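Local atomic coordinates of dihydropyrimidinase (Brevibacillus agri, PDB entry 3SFW), a protein that catalyses, as a zinc-dependent amidohydrolase, the reversible hydrolytic ring opening of dihydropyrimidines to N-carbamoyl-beta-amino acids. Residues 93-98 and 102-107; 167-172 and 178-183; 244-249 and 298-303; 273-278 and 289-294; 345-350 and 425-430. All blocks are in the same frame, centred on the assembly; numbering follows the deposited sequence.

Contact 1: 93-98 and 102-107; sequences CLTSKG and HSAIAT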
# COMPACT_ATOMS: atom_id res chain seq x y z
N CYS A 93 -18.40 -20.05 23.92
CA CYS A 93 -18.29 -20.47 25.32
C CYS A 93 -17.30 -19.57 26.06
O CYS A 93 -16.09 -19.51 25.74
CB CYS A 93 -17.82 -21.93 25.34
SG CYS A 93 -17.46 -22.51 27.03
N LEU A 94 -17.81 -18.80 27.03
CA LEU A 94 -16.97 -17.84 27.73
C LEU A 94 -16.28 -18.50 28.91
O LEU A 94 -16.82 -19.42 29.51
CB LEU A 94 -17.81 -16.69 28.25
CG LEU A 94 -18.66 -16.01 27.18
CD1 LEU A 94 -19.39 -14.81 27.87
CD2 LEU A 94 -17.79 -15.51 25.98
N THR A 95 -15.12 -17.98 29.26
CA THR A 95 -14.35 -18.50 30.40
C THR A 95 -13.97 -17.34 31.34
O THR A 95 -14.02 -16.18 30.96
CB THR A 95 -13.06 -19.17 29.93
OG1 THR A 95 -12.24 -18.21 29.23
CG2 THR A 95 -13.37 -20.33 29.02
N SER A 96 -13.62 -17.68 32.57
CA SER A 96 -13.10 -16.68 33.51
C SER A 96 -11.74 -17.14 34.05
O SER A 96 -11.47 -18.33 34.13
CB SER A 96 -14.10 -16.44 34.66
OG SER A 96 -14.45 -17.66 35.31
N LYS A 97 -10.87 -16.19 34.37
CA LYS A 97 -9.54 -16.56 34.87
C LYS A 97 -9.66 -17.38 36.12
O LYS A 97 -10.60 -17.21 36.90
CB LYS A 97 -8.69 -15.33 35.14
CG LYS A 97 -8.21 -14.65 33.89
CD LYS A 97 -7.70 -13.28 34.22
CE LYS A 97 -7.95 -12.33 33.08
NZ LYS A 97 -6.98 -11.21 33.14
N GLY A 98 -8.75 -18.34 36.27
CA GLY A 98 -8.76 -19.21 37.44
C GLY A 98 -9.77 -20.35 37.39
O GLY A 98 -9.76 -21.20 38.26
N HIS A 102 -12.43 -26.67 30.96
CA HIS A 102 -13.40 -27.74 30.83
C HIS A 102 -14.67 -27.48 31.61
O HIS A 102 -15.72 -27.94 31.22
CB HIS A 102 -12.81 -29.11 31.23
CG HIS A 102 -11.84 -29.69 30.22
ND1 HIS A 102 -12.18 -30.68 29.32
CD2 HIS A 102 -10.56 -29.34 29.94
CE1 HIS A 102 -11.11 -30.97 28.57
NE2 HIS A 102 -10.10 -30.22 28.98
N SER A 103 -14.57 -26.75 32.73
CA SER A 103 -15.77 -26.41 33.49
C SER A 103 -16.65 -25.47 32.68
O SER A 103 -17.84 -25.59 32.71
CB SER A 103 -15.44 -25.82 34.87
OG SER A 103 -14.71 -24.62 34.76
N ALA A 104 -16.04 -24.55 31.96
CA ALA A 104 -16.85 -23.59 31.15
C ALA A 104 -17.53 -24.38 30.03
O ALA A 104 -18.72 -24.17 29.73
CB ALA A 104 -15.93 -22.48 30.59
N ILE A 105 -16.78 -25.29 29.40
CA ILE A 105 -17.36 -26.16 28.37
C ILE A 105 -18.57 -26.97 28.87
O ILE A 105 -19.62 -27.06 28.20
CB ILE A 105 -16.25 -27.10 27.74
CG1 ILE A 105 -15.17 -26.22 27.08
CG2 ILE A 105 -16.89 -28.17 26.81
CD1 ILE A 105 -13.83 -27.01 26.77
N ALA A 106 -18.46 -27.51 30.08
CA ALA A 106 -19.61 -28.24 30.65
C ALA A 106 -20.83 -27.33 30.87
O ALA A 106 -21.99 -27.73 30.59
CB ALA A 106 -19.18 -28.93 31.99
N THR A 107 -20.56 -26.11 31.32
CA THR A 107 -21.61 -25.11 31.50
C THR A 107 -22.34 -24.79 30.20
O THR A 107 -23.61 -24.77 30.15
CB THR A 107 -21.03 -23.84 32.10
OG1 THR A 107 -20.55 -24.15 33.40
CG2 THR A 107 -22.13 -22.74 32.20

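Contact 2: 167-172 and 178-183; sequences FKTLIR and ALVQVH. With ZN (zinc ion), chain D.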
# COMPACT_ATOMS: atom_id res chain seq x y z
N PHE A 167 -0.49 -13.92 21.75
CA PHE A 167 0.64 -14.56 21.04
C PHE A 167 0.84 -16.04 21.45
O PHE A 167 0.99 -16.92 20.60
CB PHE A 167 1.92 -13.78 21.30
CG PHE A 167 3.07 -14.20 20.43
CD1 PHE A 167 4.30 -14.50 21.01
CD2 PHE A 167 2.94 -14.27 19.04
CE1 PHE A 167 5.39 -14.87 20.20
CE2 PHE A 167 4.01 -14.64 18.23
CZ PHE A 167 5.27 -14.90 18.81
N LYS A 168 0.82 -16.29 22.76
CA LYS A 168 0.87 -17.66 23.27
C LYS A 168 -0.26 -18.54 22.73
O LYS A 168 -0.03 -19.70 22.37
CB LYS A 168 0.85 -17.63 24.80
CG LYS A 168 2.17 -17.15 25.37
CD LYS A 168 2.09 -17.17 26.90
CE LYS A 168 3.46 -16.98 27.52
NZ LYS A 168 3.36 -17.16 29.02
N THR A 169 -1.46 -17.96 22.61
CA THR A 169 -2.61 -18.72 22.16
C THR A 169 -2.42 -19.07 20.68
O THR A 169 -2.68 -20.22 20.25
CB THR A 169 -3.91 -17.97 22.37
OG1 THR A 169 -4.08 -17.73 23.77
CG2 THR A 169 -5.12 -18.76 21.83
N LEU A 170 -1.87 -18.13 19.93
CA LEU A 170 -1.61 -18.38 18.47
C LEU A 170 -0.55 -19.47 18.26
O LEU A 170 -0.72 -20.36 17.42
CB LEU A 170 -1.16 -17.10 17.76
CG LEU A 170 -2.30 -16.08 17.49
CD1 LEU A 170 -1.66 -14.65 17.35
CD2 LEU A 170 -3.10 -16.50 16.22
N ILE A 171 0.48 -19.45 19.11
CA ILE A 171 1.54 -20.46 19.02
C ILE A 171 0.99 -21.83 19.35
O ILE A 171 1.23 -22.81 18.64
CB ILE A 171 2.72 -20.12 19.95
CG1 ILE A 171 3.45 -18.90 19.36
CG2 ILE A 171 3.72 -21.28 20.02
CD1 ILE A 171 4.45 -18.35 20.21
N ARG A 172 0.24 -21.89 20.43
CA ARG A 172 -0.36 -23.16 20.85
C ARG A 172 -1.38 -23.64 19.83
O ARG A 172 -1.50 -24.84 19.57
CB ARG A 172 -1.00 -22.98 22.22
CG ARG A 172 -1.61 -24.29 22.77
CD ARG A 172 -0.53 -25.41 22.89
NE ARG A 172 -0.95 -26.46 23.84
CZ ARG A 172 -0.58 -27.75 23.79
NH1 ARG A 172 -1.08 -28.60 24.69
NH2 ARG A 172 0.27 -28.19 22.87
N ALA A 178 -5.70 -25.38 15.81
CA ALA A 178 -6.88 -24.55 16.07
C ALA A 178 -6.79 -23.26 15.28
O ALA A 178 -5.70 -22.73 15.06
CB ALA A 178 -7.01 -24.22 17.59
N LEU A 179 -7.97 -22.70 15.02
CA LEU A 179 -8.08 -21.35 14.41
C LEU A 179 -8.29 -20.36 15.58
O LEU A 179 -9.05 -20.66 16.51
CB LEU A 179 -9.35 -21.34 13.53
CG LEU A 179 -9.69 -20.01 12.82
CD1 LEU A 179 -8.58 -19.62 11.89
CD2 LEU A 179 -10.98 -20.25 12.08
N VAL A 180 -7.55 -19.24 15.57
CA VAL A 180 -7.71 -18.21 16.61
C VAL A 180 -8.60 -17.11 16.01
O VAL A 180 -8.28 -16.56 14.96
CB VAL A 180 -6.36 -17.62 17.06
CG1 VAL A 180 -6.60 -16.48 18.07
CG2 VAL A 180 -5.54 -18.72 17.77
N GLN A 181 -9.68 -16.80 16.72
CA GLN A 181 -10.59 -15.71 16.40
C GLN A 181 -10.22 -14.51 17.25
O GLN A 181 -9.94 -14.68 18.44
CB GLN A 181 -11.98 -16.11 16.77
CG GLN A 181 -12.55 -17.21 15.88
CD GLN A 181 -13.75 -17.83 16.53
OE1 GLN A 181 -14.90 -17.67 16.05
NE2 GLN A 181 -13.53 -18.48 17.60
N VAL A 182 -10.26 -13.30 16.68
CA VAL A 182 -10.16 -12.12 17.53
C VAL A 182 -11.35 -11.19 17.39
O VAL A 182 -11.74 -10.88 16.29
CB VAL A 182 -8.86 -11.34 17.22
CG1 VAL A 182 -8.93 -9.97 17.71
CG2 VAL A 182 -7.65 -12.09 17.80
N HIS A 183 -11.75 -10.59 18.52
CA HIS A 183 -12.51 -9.33 18.53
C HIS A 183 -11.46 -8.21 18.55
O HIS A 183 -10.80 -8.00 19.58
CB HIS A 183 -13.41 -9.23 19.82
CG HIS A 183 -14.11 -7.90 19.95
ND1 HIS A 183 -15.49 -7.77 19.94
CD2 HIS A 183 -13.60 -6.64 20.05
CE1 HIS A 183 -15.79 -6.48 20.06
NE2 HIS A 183 -14.67 -5.78 20.11
ZN ZN D . -17.17 -9.10 19.46
O HOH W 1 -17.84 -9.41 21.44
O HOH W 2 -18.68 -7.52 19.95

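Contact 3: 244-249 and 298-303; sequences DAVRRI and DVLWSA. With ACT (acetate ion), chain C.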
# COMPACT_ATOMS: atom_id res chain seq x y z
N ASP A 244 -10.64 0.41 7.21
CA ASP A 244 -9.29 0.37 7.81
C ASP A 244 -8.90 -1.11 8.05
O ASP A 244 -7.80 -1.53 7.71
CB ASP A 244 -9.32 1.13 9.13
CG ASP A 244 -7.94 1.36 9.72
OD1 ASP A 244 -7.76 2.43 10.34
OD2 ASP A 244 -7.04 0.48 9.63
N ALA A 245 -9.83 -1.87 8.61
CA ALA A 245 -9.57 -3.28 8.90
C ALA A 245 -9.52 -4.12 7.62
O ALA A 245 -8.63 -5.00 7.48
CB ALA A 245 -10.59 -3.84 9.86
N VAL A 246 -10.43 -3.85 6.69
CA VAL A 246 -10.40 -4.57 5.40
C VAL A 246 -9.04 -4.41 4.71
O VAL A 246 -8.44 -5.39 4.27
CB VAL A 246 -11.49 -4.06 4.44
CG1 VAL A 246 -11.28 -4.67 3.05
CG2 VAL A 246 -12.93 -4.44 4.97
N ARG A 247 -8.52 -3.18 4.67
CA ARG A 247 -7.22 -2.94 4.01
C ARG A 247 -6.10 -3.79 4.62
O ARG A 247 -5.23 -4.27 3.92
CB ARG A 247 -6.83 -1.43 4.13
CG ARG A 247 -7.77 -0.56 3.35
CD ARG A 247 -7.68 0.91 3.80
NE ARG A 247 -8.76 1.69 3.21
CZ ARG A 247 -9.14 2.88 3.65
NH1 ARG A 247 -8.51 3.42 4.69
NH2 ARG A 247 -10.14 3.53 3.08
N ARG A 248 -6.09 -3.89 5.95
CA ARG A 248 -5.05 -4.64 6.66
C ARG A 248 -5.16 -6.15 6.38
O ARG A 248 -4.14 -6.84 6.17
CB ARG A 248 -5.12 -4.38 8.15
CG ARG A 248 -4.58 -2.98 8.55
CD ARG A 248 -5.07 -2.64 9.88
NE ARG A 248 -4.74 -1.26 10.30
CZ ARG A 248 -3.62 -0.90 10.96
NH1 ARG A 248 -2.60 -1.74 11.12
NH2 ARG A 248 -3.58 0.30 11.54
N ILE A 249 -6.38 -6.64 6.32
CA ILE A 249 -6.63 -8.07 6.03
C ILE A 249 -6.22 -8.34 4.59
O ILE A 249 -5.53 -9.33 4.30
CB ILE A 249 -8.10 -8.46 6.29
CG1 ILE A 249 -8.34 -8.50 7.80
CG2 ILE A 249 -8.42 -9.89 5.73
CD1 ILE A 249 -9.86 -8.48 8.19
N ASP A 298 -19.84 -0.28 1.41
CA ASP A 298 -19.47 -0.78 0.07
C ASP A 298 -18.08 -1.42 0.02
O ASP A 298 -17.83 -2.32 -0.81
CB ASP A 298 -19.66 0.25 -1.05
CG ASP A 298 -21.11 0.29 -1.58
OD1 ASP A 298 -21.51 1.35 -2.08
OD2 ASP A 298 -21.88 -0.73 -1.47
N VAL A 299 -17.18 -0.93 0.88
CA VAL A 299 -15.87 -1.56 1.01
C VAL A 299 -16.03 -3.01 1.55
O VAL A 299 -15.37 -3.93 1.06
CB VAL A 299 -14.94 -0.74 1.90
CG1 VAL A 299 -13.51 -1.41 1.97
CG2 VAL A 299 -14.76 0.72 1.34
N LEU A 300 -16.91 -3.20 2.54
CA LEU A 300 -17.23 -4.59 3.00
C LEU A 300 -17.84 -5.49 1.89
O LEU A 300 -17.42 -6.66 1.70
CB LEU A 300 -18.19 -4.56 4.21
CG LEU A 300 -17.62 -3.85 5.44
CD1 LEU A 300 -18.74 -3.69 6.46
CD2 LEU A 300 -16.43 -4.61 6.08
N TRP A 301 -18.77 -4.94 1.12
CA TRP A 301 -19.38 -5.71 0.04
C TRP A 301 -18.33 -6.06 -0.98
O TRP A 301 -18.29 -7.20 -1.43
CB TRP A 301 -20.50 -4.90 -0.67
CG TRP A 301 -21.86 -4.87 0.08
CD1 TRP A 301 -22.54 -3.74 0.54
CD2 TRP A 301 -22.70 -5.97 0.34
NE1 TRP A 301 -23.75 -4.11 1.08
CE2 TRP A 301 -23.87 -5.48 0.98
CE3 TRP A 301 -22.60 -7.36 0.09
CZ2 TRP A 301 -24.92 -6.31 1.33
CZ3 TRP A 301 -23.63 -8.17 0.49
CH2 TRP A 301 -24.78 -7.66 1.08
N SER A 302 -17.48 -5.09 -1.33
CA SER A 302 -16.35 -5.35 -2.28
C SER A 302 -15.46 -6.48 -1.77
O SER A 302 -14.96 -7.30 -2.54
CB SER A 302 -15.49 -4.10 -2.44
OG SER A 302 -16.15 -3.14 -3.24
N ALA A 303 -15.19 -6.47 -0.47
CA ALA A 303 -14.26 -7.44 0.11
C ALA A 303 -14.88 -8.83 0.05
O ALA A 303 -14.18 -9.82 -0.18
CB ALA A 303 -13.93 -7.05 1.60
C ACT C . -11.13 1.12 0.41
O ACT C . -11.54 2.27 0.72
OXT ACT C . -11.46 0.60 -0.73
CH3 ACT C . -10.32 0.41 1.38

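Contact 4: 273-278 and 289-294; sequences TALEKP and PPLREK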
# COMPACT_ATOMS: atom_id res chain seq x y z
N THR A 273 -25.42 6.64 11.75
CA THR A 273 -26.56 7.53 12.03
C THR A 273 -27.72 6.88 12.83
O THR A 273 -28.53 7.58 13.45
CB THR A 273 -27.14 8.24 10.76
OG1 THR A 273 -27.65 7.27 9.83
CG2 THR A 273 -26.07 9.13 10.09
N ALA A 274 -27.82 5.55 12.80
CA ALA A 274 -28.92 4.88 13.53
C ALA A 274 -28.79 5.16 15.05
O ALA A 274 -29.77 5.06 15.79
CB ALA A 274 -28.91 3.35 13.27
N LEU A 275 -27.57 5.41 15.51
CA LEU A 275 -27.34 5.58 16.94
C LEU A 275 -27.85 6.93 17.40
O LEU A 275 -27.85 7.21 18.61
CB LEU A 275 -25.86 5.44 17.31
CG LEU A 275 -25.56 3.94 17.46
CD1 LEU A 275 -24.83 3.48 16.22
CD2 LEU A 275 -24.76 3.62 18.69
N GLU A 276 -28.13 7.81 16.43
CA GLU A 276 -28.60 9.18 16.76
C GLU A 276 -30.10 9.22 16.97
O GLU A 276 -30.64 10.30 17.31
CB GLU A 276 -28.23 10.17 15.64
CG GLU A 276 -26.76 10.36 15.37
CD GLU A 276 -26.56 11.06 13.99
OE1 GLU A 276 -27.50 11.73 13.50
OE2 GLU A 276 -25.49 10.94 13.41
N LYS A 277 -30.79 8.10 16.76
CA LYS A 277 -32.26 8.13 16.86
C LYS A 277 -32.65 8.59 18.26
O LYS A 277 -32.10 8.11 19.25
CB LYS A 277 -32.91 6.79 16.55
CG LYS A 277 -32.78 6.31 15.11
CD LYS A 277 -33.20 4.84 15.04
CE LYS A 277 -33.01 4.25 13.63
NZ LYS A 277 -33.97 4.84 12.63
N PRO A 278 -33.60 9.54 18.34
CA PRO A 278 -33.90 10.18 19.63
C PRO A 278 -34.74 9.29 20.59
O PRO A 278 -35.14 8.15 20.25
CB PRO A 278 -34.70 11.43 19.20
CG PRO A 278 -35.46 10.96 17.97
CD PRO A 278 -34.52 9.95 17.26
N PRO A 289 -17.84 -3.91 17.29
CA PRO A 289 -17.53 -2.52 16.95
C PRO A 289 -18.76 -1.77 16.56
O PRO A 289 -19.77 -2.36 16.19
CB PRO A 289 -16.60 -2.64 15.73
CG PRO A 289 -16.88 -4.01 15.17
CD PRO A 289 -17.16 -4.86 16.37
N PRO A 290 -18.73 -0.44 16.72
CA PRO A 290 -19.97 0.30 16.49
C PRO A 290 -20.30 0.37 15.00
O PRO A 290 -19.43 0.23 14.14
CB PRO A 290 -19.63 1.71 17.02
CG PRO A 290 -18.11 1.84 16.80
CD PRO A 290 -17.56 0.40 17.02
N LEU A 291 -21.53 0.75 14.70
CA LEU A 291 -21.90 1.11 13.32
C LEU A 291 -21.01 2.25 12.83
O LEU A 291 -20.53 3.05 13.64
CB LEU A 291 -23.39 1.52 13.31
CG LEU A 291 -24.35 0.37 13.55
CD1 LEU A 291 -25.81 0.87 13.47
CD2 LEU A 291 -24.12 -0.74 12.49
N ARG A 292 -20.76 2.27 11.51
CA ARG A 292 -19.72 3.09 10.88
C ARG A 292 -20.36 4.06 9.89
O ARG A 292 -21.53 3.90 9.47
CB ARG A 292 -18.75 2.19 10.08
CG ARG A 292 -18.09 1.09 10.94
CD ARG A 292 -17.34 1.76 12.16
NE ARG A 292 -16.38 0.83 12.80
CZ ARG A 292 -15.67 1.14 13.89
NH1 ARG A 292 -15.75 2.37 14.44
NH2 ARG A 292 -14.80 0.26 14.38
N GLU A 293 -19.58 5.03 9.45
CA GLU A 293 -20.01 5.92 8.36
C GLU A 293 -20.40 5.04 7.17
O GLU A 293 -19.72 4.06 6.88
CB GLU A 293 -18.87 6.85 7.98
CG GLU A 293 -18.61 7.91 9.04
CD GLU A 293 -17.36 8.78 8.77
OE1 GLU A 293 -16.44 8.40 8.01
OE2 GLU A 293 -17.17 9.73 9.55
N LYS A 294 -21.47 5.40 6.49
CA LYS A 294 -22.10 4.49 5.55
C LYS A 294 -21.14 4.07 4.42
O LYS A 294 -21.28 2.97 3.87
CB LYS A 294 -23.34 5.18 4.95
CG LYS A 294 -24.18 4.24 4.06
CD LYS A 294 -25.52 4.91 3.70
CE LYS A 294 -26.21 4.11 2.58
NZ LYS A 294 -26.63 2.70 3.03

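Contact 5: 345-350 and 425-430; sequences RMTILF and GDVISV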
# COMPACT_ATOMS: atom_id res chain seq x y z
N ARG A 345 -30.12 -12.77 8.92
CA ARG A 345 -28.79 -12.83 8.24
C ARG A 345 -28.92 -13.33 6.79
O ARG A 345 -28.38 -12.69 5.85
CB ARG A 345 -27.81 -13.76 9.01
CG ARG A 345 -26.44 -13.92 8.29
CD ARG A 345 -25.50 -14.87 9.08
NE ARG A 345 -26.07 -16.21 9.15
CZ ARG A 345 -25.49 -17.31 8.65
NH1 ARG A 345 -24.29 -17.23 8.06
NH2 ARG A 345 -26.14 -18.48 8.74
N MET A 346 -29.55 -14.50 6.58
CA MET A 346 -29.60 -15.10 5.23
C MET A 346 -30.38 -14.18 4.27
O MET A 346 -29.93 -13.94 3.11
CB MET A 346 -30.27 -16.47 5.27
CG MET A 346 -29.48 -17.54 6.05
SD MET A 346 -27.99 -18.04 5.19
CE MET A 346 -28.65 -19.11 3.95
N THR A 347 -31.57 -13.75 4.68
CA THR A 347 -32.43 -12.95 3.78
C THR A 347 -31.81 -11.60 3.40
O THR A 347 -31.84 -11.20 2.22
CB THR A 347 -33.86 -12.71 4.32
OG1 THR A 347 -34.51 -13.98 4.44
CG2 THR A 347 -34.66 -11.87 3.29
N ILE A 348 -31.17 -10.94 4.36
CA ILE A 348 -30.50 -9.67 4.07
C ILE A 348 -29.36 -9.86 3.06
O ILE A 348 -29.22 -9.08 2.13
CB ILE A 348 -30.01 -8.99 5.34
CG1 ILE A 348 -31.26 -8.53 6.14
CG2 ILE A 348 -29.08 -7.82 5.04
CD1 ILE A 348 -30.90 -7.91 7.49
N LEU A 349 -28.56 -10.89 3.26
CA LEU A 349 -27.46 -11.16 2.32
C LEU A 349 -28.00 -11.47 0.92
O LEU A 349 -27.45 -11.03 -0.07
CB LEU A 349 -26.53 -12.29 2.84
CG LEU A 349 -25.34 -11.75 3.73
CD1 LEU A 349 -24.31 -11.08 2.88
CD2 LEU A 349 -25.75 -10.75 4.78
N PHE A 350 -29.11 -12.19 0.84
CA PHE A 350 -29.69 -12.48 -0.49
C PHE A 350 -30.24 -11.17 -1.08
O PHE A 350 -30.00 -10.83 -2.24
CB PHE A 350 -30.82 -13.50 -0.37
CG PHE A 350 -31.52 -13.76 -1.69
CD1 PHE A 350 -30.91 -14.53 -2.69
CD2 PHE A 350 -32.72 -13.14 -1.96
CE1 PHE A 350 -31.54 -14.72 -3.93
CE2 PHE A 350 -33.36 -13.32 -3.21
CZ PHE A 350 -32.75 -14.10 -4.19
N GLY A 425 -37.28 -12.46 -0.74
CA GLY A 425 -36.78 -13.78 -0.34
C GLY A 425 -37.47 -14.20 0.95
O GLY A 425 -37.62 -13.41 1.85
N ASP A 426 -37.97 -15.43 0.98
CA ASP A 426 -38.68 -15.94 2.14
C ASP A 426 -38.21 -17.39 2.36
O ASP A 426 -38.14 -18.20 1.43
CB ASP A 426 -40.21 -15.87 1.88
CG ASP A 426 -41.06 -15.86 3.17
OD1 ASP A 426 -40.52 -15.63 4.26
OD2 ASP A 426 -42.30 -16.07 3.06
N VAL A 427 -37.83 -17.68 3.61
CA VAL A 427 -37.51 -19.07 4.02
C VAL A 427 -38.80 -19.87 4.23
O VAL A 427 -39.60 -19.57 5.15
CB VAL A 427 -36.65 -19.05 5.31
CG1 VAL A 427 -36.42 -20.47 5.85
CG2 VAL A 427 -35.28 -18.33 5.01
N ILE A 428 -39.06 -20.82 3.34
CA ILE A 428 -40.33 -21.55 3.39
C ILE A 428 -40.25 -22.76 4.30
O ILE A 428 -41.08 -22.91 5.20
CB ILE A 428 -40.78 -21.99 1.98
CG1 ILE A 428 -40.83 -20.76 1.05
CG2 ILE A 428 -42.12 -22.82 2.04
CD1 ILE A 428 -41.74 -19.61 1.53
N SER A 429 -39.29 -23.65 4.03
CA SER A 429 -39.11 -24.85 4.86
C SER A 429 -37.63 -25.07 5.14
O SER A 429 -36.78 -24.66 4.36
CB SER A 429 -39.70 -26.05 4.15
OG SER A 429 -41.09 -25.81 3.97
N VAL A 430 -37.34 -25.71 6.28
CA VAL A 430 -35.97 -25.91 6.75
C VAL A 430 -35.86 -27.32 7.29
O VAL A 430 -36.60 -27.71 8.21
CB VAL A 430 -35.62 -24.91 7.85
CG1 VAL A 430 -34.19 -25.14 8.39
CG2 VAL A 430 -35.80 -23.47 7.35

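Contact 1: 93-98 and 102-107
Cys93 and Ile105 come within 6.5 Å of each other (CA to CA), and Thr95 and Ala104 within 5.7 Å, as the chain leaving strand 86-93 runs past the first turns of helix 101-112. Only three residues separate the two segments, so this is a short strand-to-helix connection in which the extended backbone of 93-95 lies against one flank of the helix, consistent with a beta-alpha unit of the TIM-barrel amidohydrolase fold. Ala104 is the centre of the contact. Its CB points into the extended chain and meets a carbonyl and a methyl: Leu94 O lies 3.4 Å from Ala104 CB, and Thr95 CG2 stands 3.7 Å from the same carbon. Thr95 holds this methyl beside its own backbone N, while OG1 bonds to Met125 O and Ser127 OG, which fixes the rotation of the side chain. Cys93 reaches the helix from the strand end. With SG trans to the backbone N (chi1 173°), the sulfur is carried to the peptide that follows Ala104, 3.4 Å from Ala104 O and 3.9 Å from Ala104 CB; the CG1 branch of Ile105 is a looser neighbour. Leu124 of strand 119-124 also touches Cys93, Thr95 and Ile105. Across the two segments the chemistry is therefore van der Waals packing of small groups, and the short side chain of Ala104 probably allows the Leu94 carbonyl to come this close to the helix.

Contact 2: 167-172 and 178-183
Leu170 drives a single methyl, CD2, into the side chain of Val180, and this one group makes most of the contact: Leu170 CD2 is 3.5 Å from Val180 CB, 3.6 Å from Val180 CG2 and 4.0 Å from Val180 CG1. The methyl thus sits over the branch point of the valine, and the two side chains meet at about a right angle. Val180 has CG1 trans to its backbone N (chi1 176°), which leaves CG2 facing the helix, where it also touches Thr169 CG2 at 4.1 Å. The hydroxyl of Thr169 is engaged by Thr165 O one turn back, so its methyl serves the apolar side. Leu166 and Ala173 of the same helix pack on Val180 too, while Leu227 and Thr228 of helix 214-230 touch Leu170. Three residues beyond Val180 the strand delivers His183, whose ND1 binds a zinc ion at 2.2 Å; His239 is a further ligand and Glu185 accepts a bond from His183 NE2. A helix running back through a short turn into a parallel strand, with metal ligands at the strand's C-terminal end, is the alpha-beta step of the TIM barrel in the amidohydrolase family.

Contact 3: 244-249 and 298-303
Val246 places CG1 trans to its backbone N (chi1 171°) and CG2 beside that N, so its two methyls fork toward different residues of helix 295-305. CG1 lies 3.8 Å from Ala303 CB and 4.1 Å from Val299 CG1, whereas CG2 meets Leu300 CD2 at 3.7 Å. The valine is thus a wedge between residues one turn apart, on helices whose short axes run 10.1 Å apart at 26°. At the outer end an acetate, probably from the crystallisation liquor, is modelled beside Arg247 and Val299, but its position is doubtful. Replacing Val299 by an alanine would probably leave Val246 CG1 with Ala303 CB as its one partner across these segments and open a gap between the two helices. Glu254 of another subunit packs on Val246, Arg247 and Val299, bringing this edge into the assembly. On the inner side Leu300 reaches Thr263 of strand 258-263 and Tyr267 of helix 265-269, while Ala245 and Ile249 turn to helix 214-230.

Contact 4: 273-278 and 289-294
Leu275 and Leu291 carry the apolar part of this contact, which joins a 3-10 turn to an extended chain. Leu275 CD1 lies 3.8 Å from Leu291 CB and 3.9 Å from Leu291 CD1, so one methyl rests along the base and one branch of the opposing leucine, the two side chains meeting at a slant. Leu291 has CG beside its backbone N (chi1 -70°), which carries CD1 on to Ala274 CB at 4.0 Å. The same methyl therefore touches two successive residues of the turn. The second torsion of Leu275 lies away from a staggered value (chi2 103°), an unusual shape for the side chain that supplies the touching methyl.

The polar interactions lie within or beyond the two segments. Inside the turn, Glu276 N bonds to Thr273 O at 3.0 Å, the i to i+3 pattern of a 3-10 helix. Arg292 points its CB away from the turn; its guanidinium has Pro290 CD 3.5 Å above one face, offset toward the rim, and is tied by a salt bridge to Glu217 and by hydrogen bonds to Ser241 OG and Arg212 O. A backbone hydrogen bond between Arg292 and Ile272 also ties the two arms of the loop together.

Both segments belong to the long connection between helices 265-269 and 295-305, with Ile206 of helix 206-210 against Leu275, and Pro290 packed on His208 and Ala209.

Contact 5: 345-350 and 425-430
Helix 345-350 passes strand 425-430 at 8.5 Å between their short axes, their directions 147° apart, and comes nearest where Thr347 CA and Gly425 CA are 6.0 Å from each other. Thr347 turns its CG2 trans to the backbone N (chi1 -63° for OG1), which sets that methyl 3.6 Å from Gly425 O. This carbonyl is also bonded by Arg402 NE, so the methyl packs against an oxygen already engaged. Farther along, Thr347 OG1 and Val427 CG2 stand 4.5 Å apart, a loose contact. One turn on, Phe350 CD2 approaches Gly425 CA at 4.4 Å; room for a side chain there is tight beside the ring, and the backbone angles (phi 115°) would press a CB against the preceding carbonyl oxygen, which fits a glycine. Phe350 meets Phe396 edge-to-face, and Val427 packs on Val394 and Phe396, so strand 393-403 shares the interface with strand 422-432, where Ile428 and Ser429 form a classic beta bulge opposite Leu395. Met346, Leu349 and Phe350 also touch Phe364 of helix 361-376.

How the contacts relate
All five contacts rest mainly on buried residues, and none has a hydrogen bond between its two segments. Contacts 1 and 2 join elements close in sequence, a loop to the helix after it and a helix to the strand after it; contact 2 alone brings a zinc ligand. Contact 3 packs helix on helix beside another subunit; Val299 is partly exposed. Contact 4 lies in the connection between helices 265-269 and 295-305, within the sequence span between contact 3's helices, its apolar leucines flanked by exposed charged residues. Contact 5 packs a glycine backbone against a helix. His183 CE1 touches Pro289 CD at 4.3 Å, joining contacts 2 and 4; Trp301 CZ3 meets Leu349 CD1 at 3.8 Å, joining contacts 3 and 5.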